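Local coordinates for hypothetical protein (Uncultured marine organism, PDB 2OP5) that is of unknown function but forms a dimer with a ferredoxin-like fold of the dimeric alpha-beta barrel kind, at residues A[25-30]-A[93-98]; A[37-42]-A[80-85]. One frame throughout, in Å; residues are numbered along the deposited sequence.

Contact 1: A[25-30]-A[93-98]; sequences ELFLKS and EKLKKF
Phe27 and Phe98 meet in a T-shaped (edge-to-face) stack at the surface of this ferredoxin-like alpha+beta domain. It joins helix 21-28 to Phe98, downstream of helix 89-94. The ring of Phe27 offers its edge and the ring of Phe98 its face. The centroids lie 5.5 Å apart and the planes stand at 83°. Phe27 CD1 is the atom that sits over the centre of the Phe98 ring. In Phe27, CG is anti to the backbone N (chi1 -174°), which turns the ring away from the N that Phe98 CE1 approaches.

The rest of the contact is van der Waals packing. Phe98 CE1 lies against the helix backbone, 3.8 Å from Phe27 CB and 3.7 Å from Phe27 N. Leu26 comes to the far end of the same ring, with CD2 4.0 Å from Phe98 CZ. The Leu26 and Phe98 side chains cross at about a right angle. Leu95 adds a looser touch, its CD2 lying 4.5 Å from Phe27 CE1. Replacing Phe98 with an alanine would probably leave the edge of Phe27 without its facing ring and open a gap beside Leu26. Phe27 also meets the ring of Phe18, so it has two aromatic neighbours. Leu28 packs on Val110 of the second subunit, which places helix 21-28 near the dimer interface.

No hydrogen bond crosses between 25-30 and 93-98. In 93-98, Lys96 NZ forms a salt bridge to Glu93 OE1 one turn back, though its hydrogen bond is weak. In 25-30, Ser30 turns its hydroxyl back onto the preceding turn: OG donates to Leu26 O at 2.6 Å, tilted 24° from the carbonyl plane.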
# COMPACT_ATOMS: atom_id res chain seq x y z
N GLU A 25 -12.80 13.38 6.97
CA GLU A 25 -12.05 14.19 7.93
C GLU A 25 -12.32 13.78 9.37
O GLU A 25 -11.41 13.81 10.22
CB GLU A 25 -12.39 15.67 7.79
CG GLU A 25 -11.98 16.29 6.47
CD GLU A 25 -12.35 17.76 6.39
OE1 GLU A 25 -11.95 18.51 7.30
OE2 GLU A 25 -13.02 18.15 5.41
N LEU A 26 -13.57 13.42 9.65
CA LEU A 26 -13.97 12.98 11.00
C LEU A 26 -13.38 11.62 11.35
O LEU A 26 -13.00 11.39 12.50
CB LEU A 26 -15.49 12.90 11.13
CG LEU A 26 -15.97 12.41 12.52
CD1 LEU A 26 -15.55 13.37 13.62
CD2 LEU A 26 -17.45 12.25 12.50
N PHE A 27 -13.38 10.71 10.38
CA PHE A 27 -12.79 9.38 10.52
C PHE A 27 -11.30 9.49 10.78
O PHE A 27 -10.77 8.80 11.65
CB PHE A 27 -13.02 8.54 9.23
CG PHE A 27 -12.57 7.10 9.36
CD1 PHE A 27 -13.45 6.12 9.75
CD2 PHE A 27 -11.25 6.76 9.14
CE1 PHE A 27 -13.04 4.84 9.90
CE2 PHE A 27 -10.85 5.47 9.31
CZ PHE A 27 -11.74 4.50 9.67
N LEU A 28 -10.62 10.32 9.99
CA LEU A 28 -9.20 10.62 10.22
C LEU A 28 -8.96 11.16 11.61
O LEU A 28 -8.04 10.73 12.30
CB LEU A 28 -8.66 11.65 9.21
CG LEU A 28 -8.35 11.19 7.78
CD1 LEU A 28 -7.71 12.32 7.01
CD2 LEU A 28 -7.41 9.97 7.76
N LYS A 29 -9.79 12.12 12.02
CA LYS A 29 -9.66 12.70 13.36
C LYS A 29 -9.99 11.74 14.50
O LYS A 29 -9.73 12.06 15.65
CB LYS A 29 -10.42 14.01 13.51
CG LYS A 29 -9.62 15.19 12.99
CD LYS A 29 -10.33 16.52 13.12
CE LYS A 29 -9.41 17.68 12.71
NZ LYS A 29 -8.18 17.78 13.58
N SER A 30 -10.51 10.56 14.19
CA SER A 30 -10.81 9.57 15.21
C SER A 30 -9.85 8.38 15.21
O SER A 30 -10.08 7.41 15.95
CB SER A 30 -12.22 9.03 14.99
OG SER A 30 -13.10 10.10 14.75
N GLU A 93 -20.31 0.72 17.57
CA GLU A 93 -21.29 1.78 17.43
C GLU A 93 -20.75 3.08 16.86
O GLU A 93 -21.50 3.83 16.24
CB GLU A 93 -21.99 2.06 18.74
CG GLU A 93 -22.91 0.93 19.11
CD GLU A 93 -24.23 1.45 19.58
OE1 GLU A 93 -24.83 2.30 18.88
OE2 GLU A 93 -24.68 0.98 20.64
N LYS A 94 -19.48 3.39 17.09
CA LYS A 94 -18.91 4.57 16.46
C LYS A 94 -18.89 4.38 14.94
O LYS A 94 -19.22 5.29 14.20
CB LYS A 94 -17.50 4.88 16.99
CG LYS A 94 -17.51 5.49 18.38
CD LYS A 94 -16.11 5.58 18.95
CE LYS A 94 -16.12 6.16 20.36
NZ LYS A 94 -14.78 6.04 21.03
N LEU A 95 -18.56 3.17 14.50
CA LEU A 95 -18.50 2.85 13.06
C LEU A 95 -19.86 2.84 12.36
O LEU A 95 -19.94 2.83 11.13
CB LEU A 95 -17.84 1.48 12.85
CG LEU A 95 -16.41 1.27 13.30
CD1 LEU A 95 -16.05 -0.21 13.15
CD2 LEU A 95 -15.43 2.15 12.52
N LYS A 96 -20.92 2.85 13.15
CA LYS A 96 -22.28 2.80 12.66
C LYS A 96 -22.70 4.21 12.20
O LYS A 96 -23.69 4.38 11.49
CB LYS A 96 -23.14 2.26 13.80
CG LYS A 96 -24.41 1.58 13.42
CD LYS A 96 -24.84 0.59 14.52
CE LYS A 96 -25.04 1.25 15.88
NZ LYS A 96 -25.34 0.21 16.90
N LYS A 97 -21.92 5.21 12.63
CA LYS A 97 -22.10 6.60 12.24
C LYS A 97 -21.50 6.88 10.85
O LYS A 97 -21.81 7.92 10.25
CB LYS A 97 -21.41 7.52 13.26
N PHE A 98 -20.64 5.98 10.38
CA PHE A 98 -19.96 6.10 9.12
C PHE A 98 -20.51 5.16 8.04
O PHE A 98 -21.20 4.17 8.33
CB PHE A 98 -18.47 5.78 9.29
CG PHE A 98 -17.74 6.72 10.23
CD1 PHE A 98 -17.22 7.93 9.76
CD2 PHE A 98 -17.57 6.39 11.56
CE1 PHE A 98 -16.55 8.80 10.61
CE2 PHE A 98 -16.90 7.26 12.42
CZ PHE A 98 -16.39 8.47 11.94

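Contact 2: A[37-42]-A[80-85]; sequences EDLYSR and QEIIDK. With EDO (1,2-ethanediol), chain G.
Arg42 NH2 is held by two carboxylates, those of Asp38 and Glu86. Its salt bridge to Asp38 OD2, one turn back on the same helix, is weak and long at 3.3 Å. NH2 also forms a salt bridge to Glu86 OE1, which links helices 37-46 and 73-86 directly. Arg42 NH1 gives a weak bond to a water, and that water donates to Ile82 O at 3.0 Å. The water bridges segments 37-42 and 80-85, which share no direct hydrogen bond. A bend at chi3 (-75°) turns the end of Arg42 out of line with its extended start.

Ile82 carries the apolar side. Its CG2 branch lies 3.9 Å from Leu39 CD1 and equally near Arg42 NH1. Its CD1 reaches the backbone, 3.7 Å from Arg42 O. The Leu39 and Ile82 side chains run antiparallel, side by side. A 1,2-ethanediol, presumably a crystallisation additive, makes a weak bond through O2 to Glu37 O.

Ile82 also packs on Leu43 and Ala46, so it follows helix 37-46 beyond Arg42. Leu39 touches Phe87, just past helix 73-86. Tyr40 reaches His51 of strand 48-56 and stacks on Phe113 of the second subunit. Helix 37-46 therefore lies between helix 73-86, the sheet and the dimer partner.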
# COMPACT_ATOMS: atom_id res chain seq x y z
N GLU A 37 -0.39 3.84 20.51
CA GLU A 37 0.96 3.29 20.53
C GLU A 37 0.93 2.03 21.38
O GLU A 37 1.74 1.12 21.20
CB GLU A 37 1.99 4.29 21.11
CG GLU A 37 1.90 5.75 20.63
CD GLU A 37 2.11 5.95 19.13
OE1 GLU A 37 2.65 5.07 18.44
OE2 GLU A 37 1.75 7.05 18.64
N ASP A 38 -0.02 1.97 22.31
CA ASP A 38 -0.18 0.80 23.14
C ASP A 38 -0.54 -0.41 22.27
O ASP A 38 0.11 -1.45 22.34
CB ASP A 38 -1.27 1.07 24.18
CG ASP A 38 -1.48 -0.09 25.12
OD1 ASP A 38 -0.53 -0.86 25.37
OD2 ASP A 38 -2.61 -0.23 25.62
N LEU A 39 -1.55 -0.23 21.42
CA LEU A 39 -2.00 -1.28 20.51
C LEU A 39 -0.86 -1.63 19.55
O LEU A 39 -0.55 -2.79 19.36
CB LEU A 39 -3.25 -0.83 19.74
CG LEU A 39 -3.76 -1.83 18.71
CD1 LEU A 39 -4.09 -3.08 19.38
CD2 LEU A 39 -4.96 -1.34 17.91
N TYR A 40 -0.25 -0.62 18.94
CA TYR A 40 0.89 -0.85 18.04
C TYR A 40 2.02 -1.62 18.69
O TYR A 40 2.65 -2.44 18.05
CB TYR A 40 1.48 0.48 17.54
CG TYR A 40 0.76 1.14 16.40
CD1 TYR A 40 0.37 0.40 15.27
CD2 TYR A 40 0.57 2.51 16.39
CE1 TYR A 40 -0.26 0.99 14.22
CE2 TYR A 40 -0.03 3.12 15.32
CZ TYR A 40 -0.45 2.36 14.24
OH TYR A 40 -1.08 2.98 13.18
N SER A 41 2.30 -1.35 19.96
CA SER A 41 3.37 -2.08 20.66
C SER A 41 3.09 -3.57 20.66
O SER A 41 3.96 -4.35 20.36
CB SER A 41 3.52 -1.58 22.09
OG SER A 41 4.69 -2.11 22.68
N ARG A 42 1.84 -3.94 20.96
CA ARG A 42 1.44 -5.35 21.02
C ARG A 42 1.30 -6.00 19.64
O ARG A 42 1.61 -7.18 19.50
CB ARG A 42 0.17 -5.52 21.86
CG ARG A 42 0.50 -5.30 23.33
CD ARG A 42 -0.69 -5.35 24.29
NE ARG A 42 -1.48 -4.12 24.22
CZ ARG A 42 -2.65 -3.99 23.61
NH1 ARG A 42 -3.25 -5.01 23.01
NH2 ARG A 42 -3.24 -2.81 23.62
N GLN A 80 -4.98 -9.80 13.96
CA GLN A 80 -6.44 -9.74 13.82
C GLN A 80 -7.11 -10.17 15.11
O GLN A 80 -8.16 -9.68 15.46
CB GLN A 80 -6.95 -10.64 12.66
CG GLN A 80 -6.74 -10.08 11.26
CD GLN A 80 -7.48 -8.78 11.04
OE1 GLN A 80 -6.88 -7.69 11.00
NE2 GLN A 80 -8.78 -8.87 10.92
N GLU A 81 -6.47 -11.09 15.81
CA GLU A 81 -6.98 -11.58 17.06
C GLU A 81 -6.86 -10.48 18.14
O GLU A 81 -7.78 -10.25 18.94
CB GLU A 81 -6.18 -12.81 17.47
CG GLU A 81 -6.87 -13.74 18.45
CD GLU A 81 -8.05 -14.46 17.80
OE1 GLU A 81 -9.15 -13.85 17.71
OE2 GLU A 81 -7.85 -15.63 17.38
N ILE A 82 -5.70 -9.82 18.15
CA ILE A 82 -5.42 -8.72 19.08
C ILE A 82 -6.41 -7.56 18.89
O ILE A 82 -6.97 -7.05 19.86
CB ILE A 82 -3.94 -8.26 18.96
CG1 ILE A 82 -3.05 -9.37 19.55
CG2 ILE A 82 -3.72 -6.93 19.67
CD1 ILE A 82 -1.55 -9.14 19.41
N ILE A 83 -6.61 -7.15 17.64
CA ILE A 83 -7.59 -6.11 17.28
C ILE A 83 -9.03 -6.45 17.75
O ILE A 83 -9.77 -5.56 18.20
CB ILE A 83 -7.54 -5.85 15.77
CG1 ILE A 83 -6.23 -5.10 15.45
CG2 ILE A 83 -8.74 -5.03 15.27
CD1 ILE A 83 -5.78 -5.23 14.06
N ASP A 84 -9.40 -7.73 17.67
CA ASP A 84 -10.73 -8.22 18.07
C ASP A 84 -10.94 -8.07 19.57
O ASP A 84 -12.02 -7.72 20.03
CB ASP A 84 -10.89 -9.70 17.69
CG ASP A 84 -12.31 -10.21 17.87
OD1 ASP A 84 -13.21 -9.65 17.22
OD2 ASP A 84 -12.53 -11.18 18.65
N LYS A 85 -9.89 -8.38 20.32
CA LYS A 85 -9.90 -8.26 21.76
C LYS A 85 -9.71 -6.80 22.26
O LYS A 85 -9.95 -6.49 23.43
CB LYS A 85 -8.79 -9.14 22.33
CG LYS A 85 -8.94 -10.65 22.10
C1 EDO G . 4.72 3.05 18.49
O1 EDO G . 6.11 3.04 18.14
C2 EDO G . 4.25 1.83 19.31
O2 EDO G . 4.74 1.76 20.65
O HOH W 1 -6.19 -6.07 22.55

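From the N terminus, strand 10-17 leads into helix 21-28, where contact 1 begins. Helix 31-34 follows, then helix 37-46 with the first half of contact 2. The chain next forms strands 48-56 and 63-70 and enters helix 73-86, where contact 2 closes the inner loop. Helix 89-94 comes directly after, and contact 1 closes the outer loop around it before strand 102-114. The two contacts therefore nest and do not cross. Their centres are 19 Å apart, and their nearest atoms are about 9 Å apart without touching. Contact 2 joins helices 37-46 and 73-86. Contact 1 joins helix 21-28 to segment 93-98, so each ties a different pair within the helical layer.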